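Local coordinates for protein angel homolog 2 (PDB 6RW0), which has 2',3'-cyclic phosphatase activity as a member of the CCR4/nocturin family of deadenylases, and probably binds the 3' untranslated regions of mRNA, at residues 351-356 with 395-400; 238-243 with 359-364; 56-61 with 416-421; 70-75 with 408-413; 196-201 with 265-270. All blocks are in the same frame, centred on the assembly; numbering follows the deposited sequence.

Interaction 1. Residues 351-356 with 395-400; sequences EVTTCH and LSLLTE
Val352 and Leu398 make the direct polar link: Val352 N donates to Leu398 O at 3.0 Å, a nearly straight bond (166° at the hydrogen). A second polar link runs through one water, which gives a proton to Glu351 OE2 and takes one from Leu397 N. The carboxylate is thus turned to the neighbouring backbone, while its other oxygen, OE1, receives a weak bond from His342 N. The remaining contacts are van der Waals packing. Leu397 crosses the side chain of Glu351 at about a right angle, with CD1 3.7 Å from Glu351 OE1, and the same methyl makes an apolar contact with Thr353 CG2 at 3.8 Å. In Thr353 CG2 stands anti to the carbonyl carbon, while OG1 (chi1 68°) meets Asp364 OD2 and Val363 N. Leu397 CD2 packs 3.8 Å from Val352 O, a buried carbonyl oxygen for which the model holds no polar partner. Val352 CG2 lies against the backbone at Thr399, 3.8 Å from Thr399 C. In this endonuclease/exonuclease/phosphatase fold, Thr353 and Thr354 both face Ile361 in a classic beta bulge where strand 354-356 joins strand 359-369. Helix 400-405 begins just after Thr399 and packs Leu403 against Val352 and Leu398.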
# COMPACT_ATOMS: atom_id res chain seq x y z
N GLU A 351 -2.11 -16.12 4.51
CA GLU A 351 -2.76 -15.34 3.47
C GLU A 351 -1.72 -14.83 2.49
O GLU A 351 -0.60 -14.48 2.87
CB GLU A 351 -3.42 -14.11 4.10
CG GLU A 351 -4.61 -14.40 4.99
CD GLU A 351 -5.14 -13.19 5.74
OE1 GLU A 351 -4.48 -12.13 5.79
OE2 GLU A 351 -6.24 -13.32 6.33
N VAL A 352 -2.11 -14.74 1.21
CA VAL A 352 -1.28 -14.10 0.20
C VAL A 352 -2.09 -13.01 -0.47
O VAL A 352 -3.33 -13.04 -0.49
CB VAL A 352 -0.69 -15.08 -0.85
CG1 VAL A 352 0.11 -16.17 -0.16
CG2 VAL A 352 -1.79 -15.65 -1.73
N THR A 353 -1.38 -12.00 -0.99
CA THR A 353 -1.99 -10.91 -1.76
C THR A 353 -1.44 -10.82 -3.18
O THR A 353 -1.92 -10.00 -3.96
CB THR A 353 -1.83 -9.55 -1.05
OG1 THR A 353 -0.46 -9.13 -1.02
CG2 THR A 353 -2.38 -9.61 0.36
N THR A 354 -0.45 -11.64 -3.53
CA THR A 354 0.15 -11.66 -4.87
C THR A 354 0.57 -13.09 -5.17
O THR A 354 0.92 -13.83 -4.25
CB THR A 354 1.31 -10.66 -4.95
OG1 THR A 354 1.76 -10.53 -6.31
CG2 THR A 354 2.49 -11.09 -4.10
N CYS A 355 0.51 -13.49 -6.44
CA CYS A 355 0.83 -14.89 -6.79
C CYS A 355 1.19 -15.01 -8.27
O CYS A 355 0.32 -15.27 -9.11
CB CYS A 355 -0.30 -15.84 -6.46
SG CYS A 355 0.07 -17.62 -6.79
N HIS A 356 2.48 -14.92 -8.57
CA HIS A 356 2.95 -15.15 -9.93
C HIS A 356 4.01 -16.24 -9.96
O HIS A 356 4.17 -16.97 -8.98
CB HIS A 356 3.39 -13.84 -10.61
CG HIS A 356 4.49 -13.11 -9.91
ND1 HIS A 356 5.67 -13.71 -9.54
CD2 HIS A 356 4.60 -11.80 -9.57
CE1 HIS A 356 6.46 -12.81 -8.98
NE2 HIS A 356 5.83 -11.64 -8.99
N LEU A 395 -12.80 -8.19 3.48
CA LEU A 395 -13.03 -9.19 2.44
C LEU A 395 -11.92 -10.22 2.51
O LEU A 395 -10.76 -9.91 2.22
CB LEU A 395 -13.05 -8.54 1.06
CG LEU A 395 -13.40 -9.49 -0.09
CD1 LEU A 395 -14.85 -9.89 0.04
CD2 LEU A 395 -13.13 -8.86 -1.44
N SER A 396 -12.26 -11.45 2.86
CA SER A 396 -11.23 -12.43 3.19
C SER A 396 -10.31 -12.70 2.00
O SER A 396 -10.72 -12.65 0.83
CB SER A 396 -11.87 -13.72 3.69
OG SER A 396 -12.66 -14.34 2.70
N LEU A 397 -9.05 -13.02 2.29
CA LEU A 397 -7.98 -13.27 1.31
C LEU A 397 -7.94 -14.78 1.01
O LEU A 397 -8.84 -15.48 1.40
CB LEU A 397 -6.69 -12.67 1.90
CG LEU A 397 -6.53 -11.18 1.68
CD1 LEU A 397 -5.36 -10.67 2.50
CD2 LEU A 397 -6.32 -10.86 0.22
N LEU A 398 -6.96 -15.22 0.25
CA LEU A 398 -6.82 -16.62 -0.18
C LEU A 398 -5.41 -17.10 0.13
O LEU A 398 -4.57 -16.33 0.49
CB LEU A 398 -7.08 -16.68 -1.68
CG LEU A 398 -8.45 -16.19 -2.14
CD1 LEU A 398 -8.51 -16.16 -3.64
CD2 LEU A 398 -9.55 -17.07 -1.58
N THR A 399 -5.23 -18.40 0.05
CA THR A 399 -3.91 -19.04 0.22
C THR A 399 -3.21 -19.17 -1.13
O THR A 399 -3.83 -19.02 -2.15
CB THR A 399 -4.03 -20.41 0.89
OG1 THR A 399 -4.64 -21.26 -0.07
CG2 THR A 399 -4.82 -20.39 2.17
N GLU A 400 -1.92 -19.49 -1.08
CA GLU A 400 -1.10 -19.74 -2.27
C GLU A 400 -1.71 -20.93 -3.02
O GLU A 400 -1.82 -20.88 -4.20
CB GLU A 400 0.34 -20.04 -1.83
CG GLU A 400 1.24 -20.46 -2.96
CD GLU A 400 2.68 -20.69 -2.54
OE1 GLU A 400 2.95 -20.54 -1.36
OE2 GLU A 400 3.48 -21.01 -3.39
O HOH W 1 -8.71 -13.26 5.12

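Interaction 2. Residues 238-243 with 359-364; sequences NSVPGS and SAITVD
The backbones at Asn238 and Val363 come within 4.8 Å, CA to CA, but no N-H...O bond joins the two segments. Instead a reciprocal pair of CA-H...O contacts links them: Val363 CA points to Ser239 O at 3.5 Å, almost straight at 168°, and Val240 CA to Thr362 O at 3.4 Å. From Val240 to Ser243 the chain makes a type II beta turn, in which Val240 O accepts from both the backbone N and OG of Ser243. Among the side chains, Val240 CG1, anti to its carbonyl carbon (chi1 -53°), reaches Ile361 CD1 at 3.9 Å, the two chains crossing at about a right angle. The Pro241 ring crosses Thr362 likewise, CG lying 3.8 Å from Thr362 CG2 and CD 3.5 Å from Thr362 O. An alanine in place of Pro241 would probably open a gap beside the Thr362 methyl, since CG and CD, which touch it, would be gone. Thr362 OG1 is hydrogen-bonded to Glu351 O, and Ser239 O to Tyr365 OH. The loop leaves strand 231-236, which pairs antiparallel with strand 359-369, and leads into helix 244-251, whose N-cap is Ser243.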
# COMPACT_ATOMS: atom_id res chain seq x y z
N ASN A 238 5.90 -4.18 -0.39
CA ASN A 238 6.95 -5.12 -0.81
C ASN A 238 7.67 -5.69 0.41
O ASN A 238 8.88 -5.91 0.39
CB ASN A 238 7.89 -4.49 -1.82
CG ASN A 238 7.39 -4.65 -3.24
OD1 ASN A 238 7.00 -5.74 -3.65
ND2 ASN A 238 7.38 -3.57 -3.99
N SER A 239 6.91 -5.93 1.47
CA SER A 239 7.43 -6.44 2.72
C SER A 239 6.38 -7.36 3.29
O SER A 239 5.18 -7.10 3.14
CB SER A 239 7.67 -5.31 3.72
OG SER A 239 8.59 -4.36 3.21
N VAL A 240 6.82 -8.43 3.96
CA VAL A 240 5.92 -9.49 4.38
C VAL A 240 5.54 -9.41 5.86
O VAL A 240 6.21 -8.72 6.65
CB VAL A 240 6.48 -10.88 4.05
CG1 VAL A 240 6.85 -10.97 2.56
CG2 VAL A 240 7.66 -11.20 4.93
N PRO A 241 4.47 -10.08 6.27
CA PRO A 241 4.06 -10.02 7.68
C PRO A 241 5.16 -10.51 8.61
O PRO A 241 5.85 -11.50 8.34
CB PRO A 241 2.82 -10.93 7.72
CG PRO A 241 2.26 -10.81 6.31
CD PRO A 241 3.49 -10.82 5.44
N GLY A 242 5.33 -9.78 9.71
CA GLY A 242 6.33 -10.12 10.69
C GLY A 242 7.73 -9.67 10.35
O GLY A 242 8.64 -9.86 11.17
N SER A 243 7.95 -9.11 9.16
CA SER A 243 9.26 -8.59 8.82
C SER A 243 9.58 -7.39 9.71
O SER A 243 8.69 -6.79 10.31
CB SER A 243 9.28 -8.15 7.37
OG SER A 243 8.37 -7.08 7.11
N SER A 359 6.67 -15.65 -7.00
CA SER A 359 6.32 -15.15 -5.65
C SER A 359 4.85 -15.40 -5.28
O SER A 359 4.02 -15.14 -6.10
CB SER A 359 6.63 -13.66 -5.59
OG SER A 359 6.52 -13.16 -4.29
N ALA A 360 4.59 -15.84 -4.06
CA ALA A 360 3.23 -15.89 -3.50
C ALA A 360 3.32 -15.54 -2.02
O ALA A 360 3.66 -16.39 -1.19
CB ALA A 360 2.58 -17.25 -3.71
N ILE A 361 2.99 -14.29 -1.68
CA ILE A 361 3.23 -13.72 -0.36
C ILE A 361 2.20 -12.61 -0.13
O ILE A 361 1.51 -12.17 -1.06
CB ILE A 361 4.66 -13.15 -0.21
CG1 ILE A 361 4.99 -12.20 -1.37
CG2 ILE A 361 5.71 -14.27 -0.08
CD1 ILE A 361 6.38 -11.56 -1.29
N THR A 362 2.09 -12.16 1.12
CA THR A 362 1.39 -10.91 1.42
C THR A 362 2.42 -9.79 1.35
O THR A 362 3.43 -9.83 2.08
CB THR A 362 0.76 -10.93 2.81
OG1 THR A 362 -0.47 -11.67 2.80
CG2 THR A 362 0.44 -9.50 3.28
N VAL A 363 2.18 -8.79 0.49
CA VAL A 363 2.95 -7.55 0.46
C VAL A 363 2.04 -6.33 0.48
O VAL A 363 2.54 -5.20 0.55
CB VAL A 363 3.90 -7.47 -0.76
CG1 VAL A 363 4.99 -8.49 -0.61
CG2 VAL A 363 3.12 -7.62 -2.07
N ASP A 364 0.73 -6.53 0.38
CA ASP A 364 -0.24 -5.44 0.37
C ASP A 364 -0.96 -5.37 1.71
O ASP A 364 -1.24 -6.41 2.32
CB ASP A 364 -1.29 -5.68 -0.72
CG ASP A 364 -0.68 -5.82 -2.09
OD1 ASP A 364 -0.32 -4.78 -2.68
OD2 ASP A 364 -0.52 -6.97 -2.58

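Interaction 3. Residues 56-61 with 416-421; sequences SYNILS and SDHLPL
Asn58 lies flat on the His418 ring, its amide plane 11° from the ring plane and its CB 3.7 Å from the ring centroid, over the face. Asn58 ND2 sits above the ring without bonding to it; its bonds go to Asp236 OD2 and Glu105 OE2, and the side chain is about 4 Å from the bound magnesium. Beside this stack Ser416 OG, anti to its backbone N (chi1 173°), donates to Asn58 O at 2.7 Å. The same hydroxyl accepts from His418 N at 3.0 Å, an ST turn that sets the ring-bearing residue. Asn58 OD1 accepts from Leu60 N in an Asx turn, and one water joins OD1 to Asp417 OD1. Further out, the Tyr57 ring is sandwiched between Ile59 CG2 on one face and Pro420 CB over the other, the latter in a CH-pi contact 3.7 Å from the ring centroid; Glu92 holds its OH. In the second shell Asp364 OD2 binds His418 ND1. Ser416-Asp417-His418 matches the SDH motif of the endonuclease/exonuclease/phosphatase active site, consistent with its place near the magnesium. Paired bonds between Ser56 and Leu421 join strand 49-58 antiparallel to strand 421-428, with strand 100-107 along its other side.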
# COMPACT_ATOMS: atom_id res chain seq x y z
N SER A 56 -7.76 -1.36 -1.47
CA SER A 56 -6.34 -1.18 -1.85
C SER A 56 -6.07 -2.21 -2.95
O SER A 56 -6.31 -3.36 -2.69
CB SER A 56 -5.41 -1.34 -0.69
OG SER A 56 -4.09 -1.04 -1.09
N TYR A 57 -5.62 -1.80 -4.12
CA TYR A 57 -5.46 -2.75 -5.23
C TYR A 57 -4.25 -2.37 -6.10
O TYR A 57 -4.29 -1.31 -6.68
CB TYR A 57 -6.74 -2.74 -6.07
CG TYR A 57 -6.96 -3.89 -7.02
CD1 TYR A 57 -6.12 -4.98 -7.04
CD2 TYR A 57 -8.05 -3.89 -7.84
CE1 TYR A 57 -6.36 -6.04 -7.89
CE2 TYR A 57 -8.31 -4.94 -8.70
CZ TYR A 57 -7.45 -6.01 -8.73
OH TYR A 57 -7.69 -7.06 -9.57
N ASN A 58 -3.26 -3.24 -6.21
CA ASN A 58 -2.16 -3.09 -7.18
C ASN A 58 -2.72 -3.75 -8.44
O ASN A 58 -2.89 -4.94 -8.42
CB ASN A 58 -0.88 -3.72 -6.64
CG ASN A 58 0.24 -3.69 -7.65
OD1 ASN A 58 -0.01 -3.72 -8.83
ND2 ASN A 58 1.46 -3.66 -7.18
N ILE A 59 -3.02 -2.99 -9.49
CA ILE A 59 -3.77 -3.49 -10.67
C ILE A 59 -2.86 -4.05 -11.76
O ILE A 59 -3.39 -4.57 -12.70
CB ILE A 59 -4.72 -2.39 -11.21
CG1 ILE A 59 -3.98 -1.22 -11.86
CG2 ILE A 59 -5.64 -1.92 -10.10
CD1 ILE A 59 -4.88 -0.28 -12.61
N LEU A 60 -1.54 -3.95 -11.60
CA LEU A 60 -0.54 -4.46 -12.54
C LEU A 60 -0.49 -3.59 -13.79
O LEU A 60 -1.39 -3.62 -14.63
CB LEU A 60 -0.72 -5.95 -12.86
CG LEU A 60 0.26 -6.55 -13.87
CD1 LEU A 60 1.72 -6.39 -13.49
CD2 LEU A 60 -0.09 -8.04 -14.04
N SER A 61 0.58 -2.81 -13.91
CA SER A 61 0.78 -1.96 -15.09
C SER A 61 1.11 -2.82 -16.30
O SER A 61 1.92 -3.74 -16.21
CB SER A 61 1.93 -1.01 -14.78
OG SER A 61 2.67 -0.63 -15.93
N SER A 416 -5.21 -8.96 -12.22
CA SER A 416 -3.94 -8.48 -11.71
C SER A 416 -3.17 -9.65 -11.10
O SER A 416 -3.75 -10.70 -10.81
CB SER A 416 -4.16 -7.39 -10.67
OG SER A 416 -2.93 -7.05 -10.08
N ASP A 417 -1.86 -9.48 -10.92
CA ASP A 417 -1.08 -10.43 -10.14
C ASP A 417 -1.21 -10.19 -8.64
O ASP A 417 -0.61 -10.93 -7.85
CB ASP A 417 0.39 -10.54 -10.59
CG ASP A 417 1.17 -9.25 -10.49
OD1 ASP A 417 0.56 -8.18 -10.32
OD2 ASP A 417 2.41 -9.33 -10.58
N HIS A 418 -2.01 -9.21 -8.23
CA HIS A 418 -2.38 -9.04 -6.84
C HIS A 418 -3.89 -9.21 -6.67
O HIS A 418 -4.66 -9.10 -7.63
CB HIS A 418 -2.04 -7.63 -6.31
CG HIS A 418 -0.58 -7.33 -6.31
ND1 HIS A 418 0.13 -7.08 -5.15
CD2 HIS A 418 0.31 -7.26 -7.32
CE1 HIS A 418 1.39 -6.86 -5.45
NE2 HIS A 418 1.54 -6.97 -6.77
N LEU A 419 -4.31 -9.48 -5.40
CA LEU A 419 -5.71 -9.43 -5.05
C LEU A 419 -6.06 -8.09 -4.44
O LEU A 419 -5.24 -7.48 -3.75
CB LEU A 419 -6.02 -10.49 -4.00
CG LEU A 419 -5.84 -11.94 -4.43
CD1 LEU A 419 -6.03 -12.88 -3.23
CD2 LEU A 419 -6.80 -12.30 -5.52
N PRO A 420 -7.28 -7.59 -4.66
CA PRO A 420 -7.70 -6.36 -3.96
C PRO A 420 -8.02 -6.64 -2.50
O PRO A 420 -8.61 -7.66 -2.16
CB PRO A 420 -8.95 -5.92 -4.73
CG PRO A 420 -9.50 -7.20 -5.30
CD PRO A 420 -8.31 -8.07 -5.60
N LEU A 421 -7.63 -5.70 -1.64
CA LEU A 421 -7.96 -5.72 -0.22
C LEU A 421 -9.13 -4.77 -0.02
O LEU A 421 -9.22 -3.74 -0.70
CB LEU A 421 -6.75 -5.23 0.59
CG LEU A 421 -5.63 -6.25 0.83
CD1 LEU A 421 -4.97 -6.73 -0.44
CD2 LEU A 421 -4.57 -5.66 1.78
O HOH W 2 -6.77 -9.68 -9.47
O HOH W 3 -3.48 -5.34 -4.22
O HOH W 4 1.72 -5.78 -9.97

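Interaction 4. Residues 70-75 with 408-413; sequences HLYRHC and GLPNEN
His74 and Leu409 meet where a type I beta turn, Tyr72 to Cys75, faces a loop with a cis peptide before Pro410. In this endonuclease/exonuclease/phosphatase fold the pair joins the loop between helices 62-67 and 82-96 to the one between helix 400-405 and strand 421-428. His74 NE2 donates to Leu409 O at 2.8 Å, the ring leaving from a CG set between the backbone N and the carbonyl carbon (chi1 59°). The acceptor lies in the imidazole plane, whereas the nitrogen stands 49° out of the carbonyl plane. Cys75 SG rests 3.4 Å above one face of the same ring, and ND1 is bonded to Ser357 OG, so both nitrogens help to fix the ring's rotation. Trp404 meets the ring edge-to-face. Tyr72 crosses the Pro410 ring at about a right angle, its CD1 3.7 Å from Pro410 CD, while Asp417 OD2 binds its OH. Gly408 CA lies 4.0 Å from His74 CD2, and a side chain there would clash with the ring.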
# COMPACT_ATOMS: atom_id res chain seq x y z
N HIS A 70 8.65 -12.98 -17.90
CA HIS A 70 9.04 -14.23 -17.28
C HIS A 70 8.23 -14.55 -16.02
O HIS A 70 8.14 -15.72 -15.63
CB HIS A 70 10.54 -14.20 -16.95
CG HIS A 70 10.91 -13.13 -15.99
ND1 HIS A 70 10.85 -11.78 -16.31
CD2 HIS A 70 11.31 -13.19 -14.69
CE1 HIS A 70 11.20 -11.07 -15.25
NE2 HIS A 70 11.49 -11.90 -14.26
N LEU A 71 7.65 -13.54 -15.36
CA LEU A 71 6.84 -13.75 -14.18
C LEU A 71 5.46 -14.30 -14.52
O LEU A 71 4.77 -14.80 -13.63
CB LEU A 71 6.63 -12.44 -13.43
CG LEU A 71 7.91 -11.77 -12.94
CD1 LEU A 71 7.59 -10.44 -12.26
CD2 LEU A 71 8.70 -12.66 -11.99
N TYR A 72 5.06 -14.19 -15.79
CA TYR A 72 3.69 -14.48 -16.23
C TYR A 72 3.63 -15.62 -17.24
O TYR A 72 2.63 -15.78 -17.95
CB TYR A 72 3.01 -13.21 -16.76
CG TYR A 72 3.17 -12.10 -15.76
CD1 TYR A 72 2.54 -12.17 -14.51
CD2 TYR A 72 4.01 -11.03 -16.00
CE1 TYR A 72 2.73 -11.19 -13.56
CE2 TYR A 72 4.20 -10.05 -15.07
CZ TYR A 72 3.56 -10.12 -13.84
OH TYR A 72 3.79 -9.13 -12.93
N ARG A 73 4.70 -16.39 -17.20
CA ARG A 73 4.74 -17.59 -18.18
C ARG A 73 3.59 -18.61 -17.97
O ARG A 73 3.08 -19.34 -18.89
CB ARG A 73 6.03 -18.38 -17.94
CG ARG A 73 7.29 -17.85 -18.59
CD ARG A 73 8.50 -18.76 -18.22
NE ARG A 73 8.52 -19.09 -16.80
CZ ARG A 73 8.62 -20.32 -16.29
NH1 ARG A 73 8.74 -21.38 -17.09
NH2 ARG A 73 8.62 -20.49 -14.98
N HIS A 74 3.07 -18.62 -16.73
CA HIS A 74 2.02 -19.56 -16.39
C HIS A 74 0.65 -19.15 -16.92
O HIS A 74 -0.27 -19.97 -16.89
CB HIS A 74 1.94 -19.67 -14.86
CG HIS A 74 1.65 -18.36 -14.18
ND1 HIS A 74 2.61 -17.38 -14.00
CD2 HIS A 74 0.51 -17.88 -13.64
CE1 HIS A 74 2.07 -16.35 -13.38
NE2 HIS A 74 0.79 -16.63 -13.15
N CYS A 75 0.51 -17.93 -17.42
CA CYS A 75 -0.78 -17.39 -17.83
C CYS A 75 -1.09 -17.73 -19.28
O CYS A 75 -0.21 -17.72 -20.14
CB CYS A 75 -0.72 -15.87 -17.72
SG CYS A 75 -0.19 -15.27 -16.13
N GLY A 408 -2.93 -19.51 -10.93
CA GLY A 408 -2.15 -18.33 -10.63
C GLY A 408 -2.81 -17.05 -11.10
O GLY A 408 -3.95 -17.02 -11.58
N LEU A 409 -2.05 -15.97 -10.91
CA LEU A 409 -2.52 -14.60 -11.20
C LEU A 409 -1.59 -13.93 -12.22
O LEU A 409 -0.42 -14.25 -12.20
CB LEU A 409 -2.54 -13.78 -9.92
CG LEU A 409 -3.60 -14.16 -8.91
CD1 LEU A 409 -3.55 -13.22 -7.73
CD2 LEU A 409 -4.98 -14.18 -9.53
N PRO A 410 -2.03 -13.08 -13.17
CA PRO A 410 -3.42 -12.90 -13.60
C PRO A 410 -3.95 -14.17 -14.27
O PRO A 410 -3.25 -15.04 -14.65
CB PRO A 410 -3.42 -11.71 -14.55
CG PRO A 410 -2.03 -11.69 -15.08
CD PRO A 410 -1.16 -12.24 -13.98
N ASN A 411 -5.26 -14.26 -14.33
CA ASN A 411 -5.94 -15.41 -14.98
C ASN A 411 -7.13 -14.86 -15.75
O ASN A 411 -7.29 -13.66 -15.87
CB ASN A 411 -6.21 -16.51 -13.95
CG ASN A 411 -7.20 -16.12 -12.89
OD1 ASN A 411 -8.19 -15.50 -13.18
ND2 ASN A 411 -6.92 -16.50 -11.66
N GLU A 412 -7.94 -15.72 -16.33
CA GLU A 412 -9.04 -15.23 -17.19
C GLU A 412 -10.08 -14.48 -16.36
O GLU A 412 -10.88 -13.82 -16.96
CB GLU A 412 -9.64 -16.35 -18.03
CG GLU A 412 -9.98 -17.59 -17.27
CD GLU A 412 -10.00 -18.79 -18.21
OE1 GLU A 412 -11.06 -19.08 -18.68
OE2 GLU A 412 -8.91 -19.36 -18.47
N ASN A 413 -10.08 -14.62 -15.04
CA ASN A 413 -11.08 -13.95 -14.17
C ASN A 413 -10.49 -12.86 -13.24
O ASN A 413 -11.18 -11.88 -12.99
CB ASN A 413 -11.86 -15.05 -13.44
CG ASN A 413 -12.52 -16.01 -14.41
OD1 ASN A 413 -12.28 -17.22 -14.40
ND2 ASN A 413 -13.35 -15.47 -15.28

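Interaction 5. Residues 196-201 with 265-270; sequences LLYNPR and SGQEQS
Tyr198 O is gripped by two nitrogens, Gln267 NE2 at 2.9 Å and Lys206 NZ from helix 203-220. In this endonuclease/exonuclease/phosphatase fold the contact joins the loop after strand 189-195 to the connection between strands 253-255 and 329-331, at a partly buried site with the Tyr198 side chain about 7 Å from the bound magnesium. The Gln267 bond is fairly straight (159° at the hydrogen), and the carbonyl oxygen lies in the plane of the amide. An ST turn supports the glutamine: Ser265 OG accepts from Gln267 N at 3.2 Å and donates to Gln267 OE1 at 2.6 Å, in the carbonyl plane and on a lone pair. Lys206 NZ binds OE1 too, so both ends of the amide are held, consistent with a single flip. Gln267 CG is anti to its carbonyl carbon (chi1 -70°), and the chain extends beyond it toward Tyr198. The amide stands perpendicular to the Tyr198 ring, with NE2 3.5 Å from Tyr198 CE1. The Gln267 side chain crosses Pro200 at about a right angle, with OE1 3.3 Å from Pro200 CA. An alanine in place of Gln267 would probably leave the Ser265 hydroxyl without its acceptor and Tyr198 O with Lys206 as its remaining partner of the two. One water bridges Pro200 O and Ser265 N, accepting from the latter, and another sits 3.2 Å from Tyr198 OH and donates to Glu268 O.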
# COMPACT_ATOMS: atom_id res chain seq x y z
N LEU A 196 6.22 0.86 -2.33
CA LEU A 196 7.63 0.95 -1.98
C LEU A 196 8.50 0.16 -2.96
O LEU A 196 8.04 -0.76 -3.65
CB LEU A 196 7.89 0.42 -0.57
CG LEU A 196 7.16 1.13 0.58
CD1 LEU A 196 7.67 0.60 1.92
CD2 LEU A 196 7.33 2.64 0.50
N LEU A 197 9.78 0.53 -3.00
CA LEU A 197 10.78 -0.15 -3.82
C LEU A 197 10.68 -1.67 -3.71
O LEU A 197 10.63 -2.22 -2.61
CB LEU A 197 12.16 0.28 -3.32
CG LEU A 197 13.35 -0.34 -4.02
CD1 LEU A 197 13.35 0.09 -5.48
CD2 LEU A 197 14.63 0.07 -3.35
N TYR A 198 10.73 -2.37 -4.83
CA TYR A 198 10.68 -3.84 -4.81
C TYR A 198 12.02 -4.43 -4.34
O TYR A 198 11.93 -5.25 -3.46
CB TYR A 198 10.36 -4.39 -6.21
CG TYR A 198 10.64 -5.87 -6.30
CD1 TYR A 198 9.86 -6.77 -5.63
CD2 TYR A 198 11.75 -6.34 -6.97
CE1 TYR A 198 10.14 -8.12 -5.65
CE2 TYR A 198 12.05 -7.68 -7.00
CZ TYR A 198 11.24 -8.58 -6.34
OH TYR A 198 11.56 -9.90 -6.35
N ASN A 199 13.15 -3.96 -4.89
CA ASN A 199 14.47 -4.57 -4.72
C ASN A 199 14.67 -5.16 -3.33
O ASN A 199 14.80 -4.43 -2.35
CB ASN A 199 15.51 -3.49 -5.03
CG ASN A 199 16.89 -4.05 -5.27
OD1 ASN A 199 17.47 -4.67 -4.39
ND2 ASN A 199 17.43 -3.80 -6.46
N PRO A 200 14.71 -6.49 -3.20
CA PRO A 200 14.77 -7.10 -1.86
C PRO A 200 16.00 -6.77 -1.04
O PRO A 200 15.93 -6.81 0.19
CB PRO A 200 14.69 -8.60 -2.15
CG PRO A 200 13.92 -8.68 -3.41
CD PRO A 200 14.30 -7.48 -4.23
N ARG A 201 17.13 -6.53 -1.66
CA ARG A 201 18.37 -6.22 -0.91
C ARG A 201 18.28 -4.86 -0.23
O ARG A 201 18.85 -4.71 0.80
CB ARG A 201 19.59 -6.29 -1.84
CG ARG A 201 20.91 -6.13 -1.10
CD ARG A 201 22.13 -6.35 -1.98
NE ARG A 201 22.28 -5.35 -3.01
CZ ARG A 201 23.43 -4.90 -3.45
NH1 ARG A 201 24.55 -5.14 -2.80
NH2 ARG A 201 23.47 -4.17 -4.55
N SER A 265 12.74 -6.39 4.71
CA SER A 265 11.43 -6.62 4.12
C SER A 265 10.92 -8.04 4.28
O SER A 265 9.72 -8.28 4.08
CB SER A 265 11.47 -6.34 2.62
OG SER A 265 12.27 -7.33 1.98
N GLY A 266 11.81 -8.98 4.54
CA GLY A 266 11.41 -10.39 4.68
C GLY A 266 11.15 -11.04 3.33
O GLY A 266 10.73 -12.17 3.30
N GLN A 267 11.41 -10.36 2.22
CA GLN A 267 11.22 -10.93 0.87
C GLN A 267 12.32 -11.96 0.62
O GLN A 267 13.35 -11.77 1.14
CB GLN A 267 11.40 -9.90 -0.24
CG GLN A 267 10.31 -8.85 -0.33
CD GLN A 267 10.85 -7.65 -1.07
OE1 GLN A 267 11.71 -6.95 -0.58
NE2 GLN A 267 10.36 -7.43 -2.27
N GLU A 268 12.12 -12.90 -0.27
CA GLU A 268 13.18 -13.89 -0.60
C GLU A 268 14.47 -13.14 -1.01
O GLU A 268 14.44 -12.36 -1.95
CB GLU A 268 12.68 -14.81 -1.71
CG GLU A 268 13.24 -16.21 -1.64
CD GLU A 268 12.78 -17.10 -2.78
OE1 GLU A 268 11.64 -16.91 -3.23
OE2 GLU A 268 13.55 -17.95 -3.22
N GLN A 269 15.56 -13.45 -0.32
CA GLN A 269 16.90 -12.84 -0.41
C GLN A 269 17.96 -13.92 -0.17
O GLN A 269 17.59 -14.97 0.33
CB GLN A 269 16.91 -11.75 0.67
CG GLN A 269 16.79 -12.31 2.10
CD GLN A 269 15.50 -13.00 2.53
OE1 GLN A 269 15.22 -14.18 2.27
NE2 GLN A 269 14.78 -12.31 3.38
N SER A 270 19.21 -13.70 -0.57
CA SER A 270 20.34 -14.62 -0.29
C SER A 270 20.60 -14.71 1.22
O SER A 270 21.11 -15.72 1.65
CB SER A 270 21.61 -14.23 -1.02
OG SER A 270 22.13 -13.02 -0.51
O HOH W 5 11.75 -11.61 -3.68
O HOH W 6 14.99 -5.79 2.70

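Interactions 1, 3 and 4 are buried, whereas interactions 2 and 5 are partly so. Interactions 1 and 2 lie on neighbouring strands, 354-356 and 359-369, of one sheet; interaction 3 belongs to the other large sheet, and the chain of Thr353 OG1, Asp364 OD2 and His418 ND1 ties all three. Interaction 4 lies farthest from the centre of the chain and joins loops beside interaction 3 through Tyr72 and Asp417. Interaction 5 touches interaction 2 by Val240 N with Ser265 O. Chemistry follows place: stacking and hydroxyl bonds near magnesium in 3, packing round one backbone bond and a water bridge in 1, CA-H...O contacts in 2, a histidine donor in 4 and an amide clasp with waters in 5.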